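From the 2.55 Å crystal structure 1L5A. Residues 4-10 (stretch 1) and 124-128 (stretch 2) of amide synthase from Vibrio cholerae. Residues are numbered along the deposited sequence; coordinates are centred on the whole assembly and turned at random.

Stretch 1 (4-10) AQKPFWQ
Stretch 2 124-128: AHHIV

The start of an N-terminal helix packs against the turn that follows a strand, in a small, largely apolar contact fastened by one side-chain-to-backbone hydrogen bond and burying 313 Å² over both sides. Lys 6 to Gln 10 are helical (phi/psi near -60/-43), with Trp 9 N bonded to Gln 5 O at 3.1 Å and Gln 10 N to Lys 6 O at 2.9 Å. Across from them, Ala 124 and His 125 are extended (-148/169 and -96/143), after which His 126 (-53/-17), Ile 127 (-74/-12) and Val 128 (-128/4) turn the chain, closed by Val 128 N to His 125 O at 3.0 Å. The His 125 side chain (chi1 t, chi2 -75°) braces the same turn by accepting a hydrogen bond at ND1 from Ile 127 N, 2.9 Å away.

The CA atoms of Gln 5 and Ile 127 lie 5.5 Å apart and set the register. Gln 5 (chi1 m, chi2 t, chi3 -61°) directs NE2 to Ile 127 O at 2.9 Å; the N-H...O angle of 168° makes this bond nearly linear. Ile 127 (t, t) has its CA-to-CB bond sideways, yet its side chain reaches the other stretch: CG1 lies 3.7 Å from Gln 5 CB and 4.0 Å from Phe 8 CB, and CD1 packs 4.0 Å from Trp 9 CB (chi1 t, chi2 -106°).

The CA-to-CB bond of Phe 8 (chi1 m, chi2 102°) points toward the turn, and Phe 8 CE2 lies 3.6 Å from His 126 CB. The His 126 ring (chi1 -123°, chi2 -80°) is near parallel to that of Phe 8, with planes at 15°, but a 5.3 Å centroid separation and lateral slip leave little overlap. His 126 O lies over one face of the phenyl ring. Phe 8 CB also meets the edge of the His 125 ring, 4.1 Å from His 125 CE1.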

# COMPACT_ATOMS: atom_id res chain seq x y z
N ALA A 4 -9.42 19.86 8.12
CA ALA A 4 -8.50 20.91 7.68
C ALA A 4 -9.19 22.24 7.30
O ALA A 4 -8.54 23.30 7.30
CB ALA A 4 -7.65 20.40 6.50
N GLN A 5 -10.48 22.19 6.98
CA GLN A 5 -11.22 23.41 6.62
C GLN A 5 -11.84 24.10 7.84
O GLN A 5 -12.07 25.31 7.82
CB GLN A 5 -12.33 23.12 5.60
CG GLN A 5 -11.84 22.59 4.25
CD GLN A 5 -12.97 22.10 3.34
OE1 GLN A 5 -13.70 21.18 3.69
NE2 GLN A 5 -13.11 22.72 2.18
N LYS A 6 -12.11 23.33 8.90
CA LYS A 6 -12.73 23.87 10.11
C LYS A 6 -12.03 25.12 10.68
O LYS A 6 -12.66 26.15 10.90
CB LYS A 6 -12.81 22.79 11.20
CG LYS A 6 -13.61 21.54 10.85
CD LYS A 6 -15.08 21.65 11.25
CE LYS A 6 -15.93 20.46 10.75
NZ LYS A 6 -15.63 19.13 11.37
N PRO A 7 -10.71 25.06 10.92
CA PRO A 7 -10.10 26.27 11.47
C PRO A 7 -10.30 27.52 10.63
O PRO A 7 -10.47 28.61 11.18
CB PRO A 7 -8.63 25.89 11.69
CG PRO A 7 -8.42 24.74 10.77
CD PRO A 7 -9.72 23.98 10.76
N PHE A 8 -10.31 27.39 9.30
CA PHE A 8 -10.52 28.57 8.46
C PHE A 8 -11.95 29.06 8.65
O PHE A 8 -12.21 30.26 8.74
CB PHE A 8 -10.28 28.26 6.97
CG PHE A 8 -8.84 28.02 6.64
CD1 PHE A 8 -8.36 26.74 6.45
CD2 PHE A 8 -7.95 29.08 6.58
CE1 PHE A 8 -7.00 26.51 6.21
CE2 PHE A 8 -6.58 28.86 6.34
CZ PHE A 8 -6.11 27.57 6.16
N TRP A 9 -12.86 28.12 8.72
CA TRP A 9 -14.26 28.44 8.89
C TRP A 9 -14.49 29.19 10.19
O TRP A 9 -15.25 30.16 10.23
CB TRP A 9 -15.08 27.15 8.86
CG TRP A 9 -16.48 27.34 9.28
CD1 TRP A 9 -17.04 26.96 10.45
CD2 TRP A 9 -17.51 28.01 8.54
NE1 TRP A 9 -18.36 27.35 10.50
CE2 TRP A 9 -18.67 27.99 9.33
CE3 TRP A 9 -17.56 28.63 7.29
CZ2 TRP A 9 -19.87 28.56 8.92
CZ3 TRP A 9 -18.74 29.20 6.88
CH2 TRP A 9 -19.89 29.16 7.69
N GLN A 10 -13.84 28.74 11.26
CA GLN A 10 -13.99 29.38 12.55
C GLN A 10 -13.38 30.79 12.53
O GLN A 10 -14.04 31.75 12.96
CB GLN A 10 -13.37 28.51 13.64
CG GLN A 10 -14.32 27.43 14.10
CD GLN A 10 -13.63 26.09 14.31
OE1 GLN A 10 -14.30 25.05 14.37
NE2 GLN A 10 -12.29 26.10 14.44
N ALA A 124 -9.24 33.19 -4.42
CA ALA A 124 -10.00 32.17 -3.73
C ALA A 124 -9.78 32.33 -2.24
O ALA A 124 -8.93 33.08 -1.81
CB ALA A 124 -9.52 30.79 -4.19
N HIS A 125 -10.57 31.63 -1.45
CA HIS A 125 -10.38 31.66 -0.02
C HIS A 125 -9.53 30.42 0.33
O HIS A 125 -9.68 29.36 -0.28
CB HIS A 125 -11.72 31.59 0.69
CG HIS A 125 -11.63 31.78 2.16
ND1 HIS A 125 -11.17 30.80 3.01
CD2 HIS A 125 -11.92 32.85 2.94
CE1 HIS A 125 -11.18 31.25 4.25
NE2 HIS A 125 -11.63 32.50 4.23
N HIS A 126 -8.64 30.56 1.30
CA HIS A 126 -7.80 29.45 1.69
C HIS A 126 -8.57 28.16 2.04
O HIS A 126 -7.99 27.08 2.07
CB HIS A 126 -6.96 29.86 2.88
CG HIS A 126 -5.50 29.73 2.66
ND1 HIS A 126 -4.84 28.52 2.75
CD2 HIS A 126 -4.56 30.65 2.31
CE1 HIS A 126 -3.56 28.71 2.47
NE2 HIS A 126 -3.37 29.99 2.20
N ILE A 127 -9.87 28.29 2.29
CA ILE A 127 -10.69 27.15 2.67
C ILE A 127 -11.00 26.19 1.51
O ILE A 127 -11.51 25.09 1.75
CB ILE A 127 -12.00 27.63 3.36
CG1 ILE A 127 -12.61 26.51 4.18
CG2 ILE A 127 -13.02 28.08 2.32
CD1 ILE A 127 -13.68 27.00 5.08
N VAL A 128 -10.73 26.60 0.28
CA VAL A 128 -10.94 25.72 -0.88
C VAL A 128 -9.69 25.62 -1.76
O VAL A 128 -9.72 24.95 -2.80
CB VAL A 128 -12.12 26.16 -1.79
CG1 VAL A 128 -13.44 26.10 -1.01
CG2 VAL A 128 -11.85 27.53 -2.35